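Local coordinates for molybdopterin-guanine dinucleotide biosynthesis adapter protein (PDB 1NP6) that binds GTP, hydrolyses it weakly, and may act as a homodimeric adapter for efficient biosynthesis and use of the molybdopterin guanine dinucleotide cofactor, at residues 35-41 with 101-107; 29-33 with 158-163; 16-22 with 118-122; 137-143 with 150-156. The contacts are given in a common frame with arbitrary orientation. Residues are numbered along the deposited sequence.

Contact 1: 35-41 with 101-107; sequences IRPGLIK and LDLILVE
Residues 37-41 and 103-107 run as extended, parallel neighbours in a twisted sheet, their axes 4.4 Å apart and crossing at -25°. The register runs from G38 with I104 through K41 with E107. The ladder bonds are G38 N to L103 O (2.7 Å), L105 N to G38 O (2.8 Å), I40 N to L105 O (2.8 Å) and E107 N to I40 O (3.0 Å). Ahead of it, D102 N donates to R36 O (3.0 Å). These strands belong to the parallel sheet of a P-loop NTPase fold; 103-107 is hydrogen-bonded on its other edge to strand 8-12, whereas 37-41 meets a strand of the second subunit, extending the sheet through the dimer. L39 (chi1 t) and L105 (chi1 m) share a face, L39 CD1 4.0 Å from L105 CB; L105 packs on helix 19-32 and L39 on T67 of the second subunit. On the other, I40 CG1 packs 3.8 Å from I104 CG2. R36 reaches D102 in a salt bridge, NE to OD2 and NH2 to OD1 both 3.2 Å, and R36 N also donates to D102 OD2 (2.9 Å). E107 OE1 accepts from a water at 2.6 Å, which K41 NZ meets weakly at 3.5 Å.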
loop_
_atom_site.group_PDB
_atom_site.type_symbol
_atom_site.label_atom_id
_atom_site.label_comp_id
_atom_site.label_asym_id
_atom_site.label_seq_id
_atom_site.Cartn_x
_atom_site.Cartn_y
_atom_site.Cartn_z
ATOM N N ILE B 35 -3.119 15.639 -16.281
ATOM C CA ILE B 35 -3.382 14.200 -16.157
ATOM C C ILE B 35 -2.859 13.701 -14.809
ATOM O O ILE B 35 -1.747 14.036 -14.419
ATOM C CB ILE B 35 -2.716 13.411 -17.316
ATOM C CG1 ILE B 35 -3.429 13.701 -18.642
ATOM C CG2 ILE B 35 -2.693 11.886 -17.011
ATOM C CD1 ILE B 35 -2.487 13.918 -19.790
ATOM N N ARG B 36 -3.659 12.919 -14.086
ATOM C CA ARG B 36 -3.182 12.362 -12.829
ATOM C C ARG B 36 -2.915 10.872 -13.033
ATOM O O ARG B 36 -3.852 10.081 -13.001
ATOM C CB ARG B 36 -4.173 12.619 -11.687
ATOM C CG ARG B 36 -4.635 14.088 -11.547
ATOM C CD ARG B 36 -5.952 14.271 -10.756
ATOM N NE ARG B 36 -7.121 13.748 -11.469
ATOM C CZ ARG B 36 -8.313 13.495 -10.923
ATOM N NH1 ARG B 36 -8.535 13.698 -9.622
ATOM N NH2 ARG B 36 -9.297 13.026 -11.689
ATOM N N PRO B 37 -1.654 10.501 -13.286
ATOM C CA PRO B 37 -1.301 9.100 -13.567
ATOM C C PRO B 37 -1.110 8.213 -12.330
ATOM O O PRO B 37 -0.589 8.641 -11.300
ATOM C CB PRO B 37 0.022 9.219 -14.336
ATOM C CG PRO B 37 0.680 10.501 -13.787
ATOM C CD PRO B 37 -0.471 11.395 -13.345
ATOM N N GLY B 38 -1.555 6.967 -12.446
ATOM C CA GLY B 38 -1.114 5.897 -11.555
ATOM C C GLY B 38 -0.034 5.064 -12.240
ATOM O O GLY B 38 0.129 5.118 -13.472
ATOM N N LEU B 39 0.678 4.272 -11.438
ATOM C CA LEU B 39 1.735 3.388 -11.909
ATOM C C LEU B 39 1.700 2.029 -11.192
ATOM O O LEU B 39 1.649 1.969 -9.953
ATOM C CB LEU B 39 3.113 4.005 -11.676
ATOM C CG LEU B 39 4.335 3.171 -12.131
ATOM C CD1 LEU B 39 4.397 3.006 -13.645
ATOM C CD2 LEU B 39 5.620 3.820 -11.647
ATOM N N ILE B 40 1.733 0.955 -11.975
ATOM C CA ILE B 40 1.896 -0.403 -11.433
ATOM C C ILE B 40 3.191 -0.999 -12.010
ATOM O O ILE B 40 3.374 -1.070 -13.232
ATOM C CB ILE B 40 0.677 -1.296 -11.801
ATOM C CG1 ILE B 40 -0.637 -0.645 -11.337
ATOM C CG2 ILE B 40 0.880 -2.703 -11.220
ATOM C CD1 ILE B 40 -1.958 -1.476 -11.690
ATOM N N LYS B 41 4.084 -1.426 -11.129
ATOM C CA LYS B 41 5.423 -1.855 -11.520
ATOM C C LYS B 41 5.776 -3.197 -10.865
ATOM O O LYS B 41 5.371 -3.463 -9.732
ATOM C CB LYS B 41 6.431 -0.786 -11.060
ATOM C CG LYS B 41 7.897 -1.035 -11.439
ATOM C CD LYS B 41 8.811 0.089 -10.932
ATOM C CE LYS B 41 10.214 -0.433 -10.589
ATOM N NZ LYS B 41 11.158 -0.476 -11.759
ATOM N N LEU B 101 -7.690 9.345 -10.115
ATOM C CA LEU B 101 -6.745 9.026 -11.199
ATOM C C LEU B 101 -7.439 9.062 -12.550
ATOM O O LEU B 101 -8.642 8.814 -12.638
ATOM C CB LEU B 101 -6.103 7.638 -10.999
ATOM C CG LEU B 101 -5.197 7.340 -9.789
ATOM C CD1 LEU B 101 -4.837 5.855 -9.760
ATOM C CD2 LEU B 101 -3.898 8.200 -9.719
ATOM N N ASP B 102 -6.670 9.335 -13.602
ATOM C CA ASP B 102 -7.176 9.377 -14.980
ATOM C C ASP B 102 -6.658 8.255 -15.878
ATOM O O ASP B 102 -7.244 7.977 -16.919
ATOM C CB ASP B 102 -6.798 10.713 -15.626
ATOM C CG ASP B 102 -7.298 11.903 -14.832
ATOM O OD1 ASP B 102 -8.511 11.960 -14.555
ATOM O OD2 ASP B 102 -6.556 12.832 -14.433
ATOM N N LEU B 103 -5.548 7.634 -15.473
ATOM C CA LEU B 103 -4.747 6.763 -16.324
ATOM C C LEU B 103 -3.800 5.952 -15.458
ATOM O O LEU B 103 -3.127 6.509 -14.602
ATOM C CB LEU B 103 -3.901 7.605 -17.292
ATOM C CG LEU B 103 -2.833 6.905 -18.130
ATOM C CD1 LEU B 103 -3.469 6.235 -19.373
ATOM C CD2 LEU B 103 -1.740 7.875 -18.536
ATOM N N ILE B 104 -3.728 4.646 -15.691
ATOM C CA ILE B 104 -2.755 3.825 -14.982
ATOM C C ILE B 104 -1.718 3.255 -15.946
ATOM O O ILE B 104 -2.063 2.507 -16.867
ATOM C CB ILE B 104 -3.482 2.706 -14.179
ATOM C CG1 ILE B 104 -4.377 3.309 -13.087
ATOM C CG2 ILE B 104 -2.498 1.735 -13.567
ATOM C CD1 ILE B 104 -5.452 2.323 -12.528
ATOM N N LEU B 105 -0.444 3.600 -15.724
ATOM C CA LEU B 105 0.667 3.060 -16.505
ATOM C C LEU B 105 1.152 1.732 -15.910
ATOM O O LEU B 105 1.170 1.590 -14.689
ATOM C CB LEU B 105 1.835 4.058 -16.576
ATOM C CG LEU B 105 1.464 5.450 -17.115
ATOM C CD1 LEU B 105 2.509 6.527 -16.758
ATOM C CD2 LEU B 105 1.252 5.391 -18.631
ATOM N N VAL B 106 1.565 0.794 -16.774
ATOM C CA VAL B 106 1.974 -0.562 -16.345
ATOM C C VAL B 106 3.321 -0.969 -16.923
ATOM O O VAL B 106 3.546 -0.841 -18.133
ATOM C CB VAL B 106 0.901 -1.625 -16.726
ATOM C CG1 VAL B 106 1.293 -3.026 -16.183
ATOM C CG2 VAL B 106 -0.463 -1.193 -16.226
ATOM N N GLU B 107 4.216 -1.469 -16.067
ATOM C CA GLU B 107 5.604 -1.764 -16.452
ATOM C C GLU B 107 6.293 -2.931 -15.689
ATOM O O GLU B 107 6.104 -3.100 -14.485
ATOM C CB GLU B 107 6.430 -0.484 -16.262
ATOM C CG GLU B 107 7.921 -0.707 -16.189
ATOM C CD GLU B 107 8.623 0.411 -15.469
ATOM O OE1 GLU B 107 8.194 0.758 -14.349
ATOM O OE2 GLU B 107 9.594 0.945 -16.039
HETATM O O HOH W 1 10.130 2.261 -13.627
#

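Contact 2: 29-33 with 158-163; sequences ALCAR and VEGLAD
The last turn of helix 19-32, here residues 29-32, faces the first turns of helix 158-170. Both backbones are alpha-helical, and R33 (phi/psi -85/1) leaves the first helix. L30 and A162 make the closest backbone approach, CA to CA 6.0 Å. The alanines A29 and A162 permit this, CB to CB 4.3 Å; V158 CG1 lies 4.3 Å from A29 CB, and L30 CD2 is 4.2 Å from A162 CB. The polar work falls to R33, whose side chain is nearly extended (chi1 m, chi2 t, chi3 t) and passes over A162, NE standing 3.6 Å from A162 CB. R33 NH2 donates to E159 OE1 at 2.9 Å in a salt bridge. D163 supplies the second carboxylate, modelled with OD1 2.3 Å from R33 NH1, too short to be trusted in detail. R33 NE is satisfied by a water at 2.6 Å, and that water donates in turn to A29 O (2.7 Å) and E159 OE1 (2.8 Å), bridging a main-chain carbonyl near the helix end to the ion pair. The arrangement is helix-helix packing on one face of the parallel sheet of an alpha/beta P-loop fold, with an apolar interface centred on A29 and A162 and bordered by a salt-bridge network.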
loop_
_atom_site.group_PDB
_atom_site.type_symbol
_atom_site.label_atom_id
_atom_site.label_comp_id
_atom_site.label_asym_id
_atom_site.label_seq_id
_atom_site.Cartn_x
_atom_site.Cartn_y
_atom_site.Cartn_z
ATOM N N ALA B 29 5.525 15.087 -17.621
ATOM C CA ALA B 29 4.933 15.702 -18.783
ATOM C C ALA B 29 3.417 15.510 -18.826
ATOM O O ALA B 29 2.673 16.427 -19.184
ATOM C CB ALA B 29 5.573 15.169 -20.040
ATOM N N LEU B 30 2.958 14.319 -18.461
ATOM C CA LEU B 30 1.523 14.084 -18.336
ATOM C C LEU B 30 0.911 14.956 -17.223
ATOM O O LEU B 30 -0.134 15.582 -17.416
ATOM C CB LEU B 30 1.236 12.590 -18.094
ATOM C CG LEU B 30 1.518 11.630 -19.268
ATOM C CD1 LEU B 30 1.406 10.163 -18.839
ATOM C CD2 LEU B 30 0.630 11.914 -20.489
ATOM N N CYS B 31 1.570 14.979 -16.062
ATOM C CA CYS B 31 1.099 15.731 -14.907
ATOM C C CYS B 31 0.987 17.228 -15.234
ATOM O O CYS B 31 0.086 17.914 -14.740
ATOM C CB CYS B 31 2.046 15.533 -13.721
ATOM S SG CYS B 31 1.862 13.980 -12.831
ATOM N N ALA B 32 1.891 17.719 -16.080
ATOM C CA ALA B 32 1.879 19.129 -16.499
ATOM C C ALA B 32 0.620 19.503 -17.285
ATOM O O ALA B 32 0.181 20.647 -17.227
ATOM C CB ALA B 32 3.118 19.459 -17.309
ATOM N N ARG B 33 0.051 18.543 -18.019
ATOM C CA ARG B 33 -1.195 18.760 -18.769
ATOM C C ARG B 33 -2.474 18.556 -17.923
ATOM O O ARG B 33 -3.603 18.679 -18.439
ATOM C CB ARG B 33 -1.232 17.868 -20.015
ATOM C CG ARG B 33 -0.190 18.185 -21.076
ATOM C CD ARG B 33 0.156 16.999 -21.956
ATOM N NE ARG B 33 1.401 17.185 -22.703
ATOM C CZ ARG B 33 1.468 17.586 -23.965
ATOM N NH1 ARG B 33 0.365 17.856 -24.647
ATOM N NH2 ARG B 33 2.644 17.719 -24.557
ATOM N N VAL B 158 9.510 13.396 -26.135
ATOM C CA VAL B 158 8.658 13.186 -24.959
ATOM C C VAL B 158 7.319 13.944 -24.977
ATOM O O VAL B 158 6.273 13.366 -24.621
ATOM C CB VAL B 158 9.428 13.466 -23.634
ATOM C CG1 VAL B 158 8.536 13.245 -22.412
ATOM C CG2 VAL B 158 10.675 12.594 -23.539
ATOM N N GLU B 159 7.339 15.224 -25.362
ATOM C CA GLU B 159 6.084 15.975 -25.521
ATOM C C GLU B 159 5.169 15.395 -26.612
ATOM O O GLU B 159 3.942 15.399 -26.472
ATOM C CB GLU B 159 6.332 17.473 -25.782
ATOM C CG GLU B 159 7.122 18.192 -24.693
ATOM C CD GLU B 159 6.385 18.271 -23.362
ATOM O OE1 GLU B 159 5.139 18.424 -23.364
ATOM O OE2 GLU B 159 7.059 18.174 -22.311
ATOM N N GLY B 160 5.770 14.916 -27.696
ATOM C CA GLY B 160 5.035 14.270 -28.766
ATOM C C GLY B 160 4.366 12.996 -28.263
ATOM O O GLY B 160 3.207 12.728 -28.602
ATOM N N LEU B 161 5.104 12.236 -27.452
ATOM C CA LEU B 161 4.605 11.017 -26.798
ATOM C C LEU B 161 3.438 11.324 -25.844
ATOM O O LEU B 161 2.425 10.625 -25.845
ATOM C CB LEU B 161 5.759 10.298 -26.074
ATOM C CG LEU B 161 5.491 8.943 -25.396
ATOM C CD1 LEU B 161 4.797 7.956 -26.348
ATOM C CD2 LEU B 161 6.788 8.354 -24.863
ATOM N N ALA B 162 3.572 12.386 -25.051
ATOM C CA ALA B 162 2.504 12.830 -24.163
ATOM C C ALA B 162 1.241 13.243 -24.943
ATOM O O ALA B 162 0.129 13.011 -24.481
ATOM C CB ALA B 162 2.993 13.989 -23.239
ATOM N N ASP B 163 1.423 13.821 -26.128
ATOM C CA ASP B 163 0.311 14.204 -26.987
ATOM C C ASP B 163 -0.415 12.962 -27.495
ATOM O O ASP B 163 -1.642 12.947 -27.559
ATOM C CB ASP B 163 0.787 15.022 -28.195
ATOM C CG ASP B 163 1.199 16.448 -27.829
ATOM O OD1 ASP B 163 0.999 16.869 -26.675
ATOM O OD2 ASP B 163 1.732 17.218 -28.644
HETATM O O HOH W 2 3.381 17.979 -21.245
#

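Contact 3: 16-22 with 118-122; sequences GTGKTTL and VLFRD. With SO4 (sulfate ion), chain D.
L119, T17 and R121 carry most of this contact, in which the phosphate-binding loop and first helical turn (19-22) meet the end of strand 116-120. The closest backbone pair is T17 and R121, CA to CA 6.0 Å. L119 (chi1 m, chi2 t) points at the helix: its CD2 packs 3.6 Å from L22 CD2, and its CD1 3.9 Å from K19 CG. T17 rests CG2 4.0 Å from L119 CB; its OG1 bonds to W14 O and accepts from a water (3.2 Å) that receives R121 N (3.0 Å). R121 curls back so that NH1 donates to G16 O at 3.1 Å. Positive phi at G16 (89°) and N-cap G18 (127°) turns amides inward onto a sulfate: G16 N to O4 2.9 Å, G18 N and K19 N to O2 3.1 and 2.9 Å, T20 N to O1 3.1 Å. This is a Walker A nest at inferred GTP-binding residues; the sulfate, probably from crystallisation, is consistent with a nucleotide phosphate position, its charge met by main-chain NH groups.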
loop_
_atom_site.group_PDB
_atom_site.type_symbol
_atom_site.label_atom_id
_atom_site.label_comp_id
_atom_site.label_asym_id
_atom_site.label_seq_id
_atom_site.Cartn_x
_atom_site.Cartn_y
_atom_site.Cartn_z
ATOM N N GLY B 16 17.099 -3.026 -20.687
ATOM C CA GLY B 16 18.164 -2.134 -21.123
ATOM C C GLY B 16 17.814 -1.198 -22.271
ATOM O O GLY B 16 18.618 -0.334 -22.635
ATOM N N THR B 17 16.619 -1.363 -22.839
ATOM C CA THR B 17 16.147 -0.509 -23.936
ATOM C C THR B 17 15.873 0.931 -23.492
ATOM O O THR B 17 16.051 1.865 -24.275
ATOM C CB THR B 17 14.868 -1.116 -24.561
ATOM O OG1 THR B 17 15.199 -2.333 -25.224
ATOM C CG2 THR B 17 14.318 -0.239 -25.698
ATOM N N GLY B 18 15.378 1.097 -22.265
ATOM C CA GLY B 18 15.181 2.422 -21.692
ATOM C C GLY B 18 13.792 2.717 -21.140
ATOM O O GLY B 18 13.409 3.873 -21.020
ATOM N N LYS B 19 13.037 1.672 -20.815
ATOM C CA LYS B 19 11.705 1.785 -20.211
ATOM C C LYS B 19 11.569 2.717 -18.976
ATOM O O LYS B 19 10.786 3.678 -19.009
ATOM C CB LYS B 19 11.215 0.389 -19.846
ATOM C CG LYS B 19 9.904 0.041 -20.447
ATOM C CD LYS B 19 9.233 -1.055 -19.658
ATOM C CE LYS B 19 9.721 -2.416 -20.086
ATOM N NZ LYS B 19 10.474 -3.105 -18.992
ATOM N N THR B 20 12.286 2.425 -17.887
ATOM C CA THR B 20 12.097 3.200 -16.638
ATOM C C THR B 20 12.544 4.669 -16.791
ATOM O O THR B 20 11.891 5.596 -16.280
ATOM C CB THR B 20 12.749 2.531 -15.381
ATOM O OG1 THR B 20 14.126 2.917 -15.270
ATOM C CG2 THR B 20 12.779 1.000 -15.480
ATOM N N THR B 21 13.636 4.858 -17.525
ATOM C CA THR B 21 14.159 6.178 -17.873
ATOM C C THR B 21 13.151 7.022 -18.669
ATOM O O THR B 21 13.007 8.224 -18.433
ATOM C CB THR B 21 15.481 6.005 -18.663
ATOM O OG1 THR B 21 16.545 5.731 -17.745
ATOM C CG2 THR B 21 15.916 7.288 -19.379
ATOM N N LEU B 22 12.471 6.380 -19.618
ATOM C CA LEU B 22 11.440 7.020 -20.417
ATOM C C LEU B 22 10.262 7.427 -19.539
ATOM O O LEU B 22 9.797 8.556 -19.627
ATOM C CB LEU B 22 10.974 6.095 -21.564
ATOM C CG LEU B 22 9.923 6.715 -22.507
ATOM C CD1 LEU B 22 10.413 8.017 -23.139
ATOM C CD2 LEU B 22 9.496 5.749 -23.590
ATOM N N VAL B 118 5.345 -0.183 -27.419
ATOM C CA VAL B 118 6.574 -0.974 -27.449
ATOM C C VAL B 118 7.735 -0.033 -27.814
ATOM O O VAL B 118 7.573 0.846 -28.634
ATOM C CB VAL B 118 6.470 -2.122 -28.490
ATOM C CG1 VAL B 118 7.818 -2.847 -28.714
ATOM C CG2 VAL B 118 5.405 -3.111 -28.057
ATOM N N LEU B 119 8.884 -0.222 -27.182
ATOM C CA LEU B 119 10.039 0.660 -27.400
ATOM C C LEU B 119 11.139 -0.052 -28.174
ATOM O O LEU B 119 11.290 -1.273 -28.051
ATOM C CB LEU B 119 10.574 1.168 -26.055
ATOM C CG LEU B 119 9.560 1.617 -24.983
ATOM C CD1 LEU B 119 10.293 2.035 -23.728
ATOM C CD2 LEU B 119 8.606 2.739 -25.442
ATOM N N PHE B 120 11.883 0.705 -28.988
ATOM C CA PHE B 120 13.047 0.190 -29.722
ATOM C C PHE B 120 14.170 1.230 -29.753
ATOM O O PHE B 120 13.951 2.367 -30.146
ATOM C CB PHE B 120 12.663 -0.198 -31.171
ATOM C CG PHE B 120 13.811 -0.772 -31.979
ATOM C CD1 PHE B 120 14.173 -2.121 -31.849
ATOM C CD2 PHE B 120 14.535 0.029 -32.865
ATOM C CE1 PHE B 120 15.254 -2.655 -32.570
ATOM C CE2 PHE B 120 15.623 -0.497 -33.599
ATOM C CZ PHE B 120 15.967 -1.853 -33.462
ATOM N N ARG B 121 15.361 0.823 -29.338
ATOM C CA ARG B 121 16.576 1.625 -29.508
ATOM C C ARG B 121 17.590 0.816 -30.294
ATOM O O ARG B 121 17.974 -0.288 -29.878
ATOM C CB ARG B 121 17.164 2.057 -28.148
ATOM C CG ARG B 121 18.292 3.081 -28.295
ATOM C CD ARG B 121 18.979 3.544 -27.018
ATOM N NE ARG B 121 19.998 2.596 -26.577
ATOM C CZ ARG B 121 19.798 1.738 -25.596
ATOM N NH1 ARG B 121 18.633 1.743 -24.976
ATOM N NH2 ARG B 121 20.744 0.885 -25.232
ATOM N N ASP B 122 18.028 1.359 -31.429
ATOM C CA ASP B 122 18.908 0.629 -32.338
ATOM C C ASP B 122 20.180 0.113 -31.646
ATOM O O ASP B 122 20.550 -1.045 -31.820
ATOM C CB ASP B 122 19.254 1.492 -33.555
ATOM C CG ASP B 122 19.681 0.665 -34.769
ATOM O OD1 ASP B 122 20.807 0.901 -35.252
ATOM O OD2 ASP B 122 18.967 -0.219 -35.321
HETATM S S SO4 D . 14.963 -0.773 -19.131
HETATM O O1 SO4 D . 14.286 0.018 -18.115
HETATM O O2 SO4 D . 14.114 -0.938 -20.321
HETATM O O3 SO4 D . 16.178 -0.064 -19.501
HETATM O O4 SO4 D . 15.296 -2.085 -18.595
HETATM O O HOH W 3 15.270 -1.994 -28.417
#

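Contact 4: 137-143 with 150-156; sequences VIAVASD and VALLDIN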
loop_
_atom_site.group_PDB
_atom_site.type_symbol
_atom_site.label_atom_id
_atom_site.label_comp_id
_atom_site.label_asym_id
_atom_site.label_seq_id
_atom_site.Cartn_x
_atom_site.Cartn_y
_atom_site.Cartn_z
ATOM N N VAL B 137 -0.772 -3.801 -29.287
ATOM C CA VAL B 137 0.170 -2.689 -29.499
ATOM C C VAL B 137 -0.490 -1.535 -30.271
ATOM O O VAL B 137 -1.023 -1.743 -31.359
ATOM C CB VAL B 137 1.461 -3.178 -30.230
ATOM C CG1 VAL B 137 2.439 -2.017 -30.524
ATOM C CG2 VAL B 137 2.151 -4.259 -29.434
ATOM N N ILE B 138 -0.459 -0.330 -29.700
ATOM C CA ILE B 138 -1.026 0.857 -30.342
ATOM C C ILE B 138 0.036 1.749 -31.014
ATOM O O ILE B 138 -0.302 2.656 -31.795
ATOM C CB ILE B 138 -1.895 1.671 -29.326
ATOM C CG1 ILE B 138 -1.024 2.302 -28.204
ATOM C CG2 ILE B 138 -3.011 0.776 -28.754
ATOM C CD1 ILE B 138 -1.777 3.306 -27.304
ATOM N N ALA B 139 1.310 1.480 -30.712
ATOM C CA ALA B 139 2.430 2.258 -31.268
ATOM C C ALA B 139 3.774 1.627 -30.907
ATOM O O ALA B 139 3.857 0.875 -29.945
ATOM C CB ALA B 139 2.372 3.673 -30.738
ATOM N N VAL B 140 4.809 1.928 -31.694
ATOM C CA VAL B 140 6.203 1.629 -31.349
ATOM C C VAL B 140 6.946 2.964 -31.256
ATOM O O VAL B 140 6.964 3.698 -32.234
ATOM C CB VAL B 140 6.893 0.763 -32.431
ATOM C CG1 VAL B 140 8.380 0.560 -32.136
ATOM C CG2 VAL B 140 6.199 -0.625 -32.575
ATOM N N ALA B 141 7.525 3.278 -30.093
ATOM C CA ALA B 141 8.414 4.458 -29.950
ATOM C C ALA B 141 9.845 4.044 -30.245
ATOM O O ALA B 141 10.406 3.156 -29.578
ATOM C CB ALA B 141 8.303 5.048 -28.557
ATOM N N SER B 142 10.437 4.673 -31.258
ATOM C CA SER B 142 11.708 4.229 -31.801
ATOM C C SER B 142 12.707 5.382 -32.035
ATOM O O SER B 142 12.300 6.511 -32.210
ATOM C CB SER B 142 11.502 3.559 -33.155
ATOM O OG SER B 142 12.709 2.944 -33.579
ATOM N N ASP B 143 14.002 5.069 -32.094
ATOM C CA ASP B 143 14.991 6.088 -32.466
ATOM C C ASP B 143 15.422 5.957 -33.936
ATOM O O ASP B 143 16.241 6.717 -34.435
ATOM C CB ASP B 143 16.159 6.166 -31.464
ATOM C CG ASP B 143 17.076 4.953 -31.487
ATOM O OD1 ASP B 143 16.764 3.898 -32.088
ATOM O OD2 ASP B 143 18.176 4.982 -30.913
ATOM N N VAL B 150 1.325 -0.149 -37.187
ATOM C CA VAL B 150 0.860 0.801 -36.174
ATOM C C VAL B 150 1.656 2.113 -36.226
ATOM O O VAL B 150 2.672 2.194 -36.918
ATOM C CB VAL B 150 0.938 0.193 -34.745
ATOM C CG1 VAL B 150 0.088 -1.064 -34.638
ATOM C CG2 VAL B 150 2.387 -0.101 -34.348
ATOM N N ALA B 151 1.196 3.127 -35.489
ATOM C CA ALA B 151 1.901 4.418 -35.380
ATOM C C ALA B 151 3.383 4.261 -35.033
ATOM O O ALA B 151 3.761 3.323 -34.313
ATOM C CB ALA B 151 1.232 5.289 -34.345
ATOM N N LEU B 152 4.210 5.185 -35.534
ATOM C CA LEU B 152 5.633 5.201 -35.203
ATOM C C LEU B 152 6.050 6.555 -34.630
ATOM O O LEU B 152 5.953 7.599 -35.293
ATOM C CB LEU B 152 6.531 4.785 -36.385
ATOM C CG LEU B 152 8.003 4.807 -35.909
ATOM C CD1 LEU B 152 8.666 3.444 -35.858
ATOM C CD2 LEU B 152 8.872 5.817 -36.632
ATOM N N LEU B 153 6.509 6.520 -33.385
ATOM C CA LEU B 153 6.791 7.727 -32.626
ATOM C C LEU B 153 8.305 7.849 -32.364
ATOM O O LEU B 153 9.023 6.856 -32.295
ATOM C CB LEU B 153 6.018 7.701 -31.296
ATOM C CG LEU B 153 4.534 7.265 -31.314
ATOM C CD1 LEU B 153 3.962 7.154 -29.888
ATOM C CD2 LEU B 153 3.689 8.197 -32.153
ATOM N N ASP B 154 8.765 9.083 -32.193
ATOM C CA ASP B 154 10.152 9.359 -31.827
ATOM C C ASP B 154 10.325 9.185 -30.316
ATOM O O ASP B 154 9.717 9.909 -29.522
ATOM C CB ASP B 154 10.484 10.783 -32.271
ATOM C CG ASP B 154 11.946 11.126 -32.125
ATOM O OD1 ASP B 154 12.700 10.380 -31.450
ATOM O OD2 ASP B 154 12.418 12.160 -32.648
ATOM N N ILE B 155 11.167 8.227 -29.924
ATOM C CA ILE B 155 11.347 7.854 -28.518
ATOM C C ILE B 155 11.997 8.999 -27.736
ATOM O O ILE B 155 11.848 9.099 -26.522
ATOM C CB ILE B 155 12.149 6.515 -28.395
ATOM C CG1 ILE B 155 12.052 5.925 -26.966
ATOM C CG2 ILE B 155 13.556 6.659 -28.921
ATOM C CD1 ILE B 155 12.760 4.568 -26.797
ATOM N N ASN B 156 12.663 9.884 -28.468
ATOM C CA ASN B 156 13.293 11.071 -27.882
ATOM C C ASN B 156 12.419 12.349 -27.933
ATOM O O ASN B 156 12.834 13.410 -27.455
ATOM C CB ASN B 156 14.690 11.280 -28.496
ATOM C CG ASN B 156 15.614 10.050 -28.319
ATOM O OD1 ASN B 156 16.056 9.729 -27.212
ATOM N ND2 ASN B 156 15.897 9.361 -29.421
HETATM O O HOH W 4 18.091 6.903 -28.799
#
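A139 and A141 form the apolar centre with L153: A139 CB lies 3.9 Å from L153 CD1, and A141 CB 4.4 Å from L153 CB. A141 CB also lies 4.1 Å from I155 CB. This face lies against helix 158-170, where F164 and L161 cover A139 and L153. V140, on the opposite face, has CG2 4.2 Å from CG2 of V150, which points toward strand 137-142. The two strands are parallel, axes 4.6 Å apart and crossing at -28°; 151-154 is the outermost strand on this side of the P-loop NTPase sheet. Four bonds stitch them: V140 N to A151 O (3.1 Å), L153 N to V140 O (3.1 Å), S142 N to L153 O (2.8 Å) and I155 N to S142 O (3.1 Å). S142 OG turns out of the pair to bond V144 O. D154 OD1 accepts from N156 N at 3.0 Å, an Asx turn. D143 OD1 accepts from D122 N, while D143 OD2 takes a water at 2.9 Å that N156 ND2 touches weakly at 3.4 Å.

From the N terminus the chain passes through the phosphate-binding loop of contact 3 into helix 19-32, whose end enters contact 2, and then into strand 37-42 of contact 1. Contact 1 closes first, when strand 103-107 returns beside 37-41, and is nested within the loops closed by contacts 2 and 3. Strand 116-120 then closes contact 3, whose span crosses that of contact 2. Contact 4 follows in series, a short closure by adjacent strands, itself nested inside contact 2, which helix 158-170 completes last. Contacts 1, 3 and 4 reach one sheet; E107 of contact 1 touches T20 of contact 3, and L161 of contact 2 packs on L22 and L153.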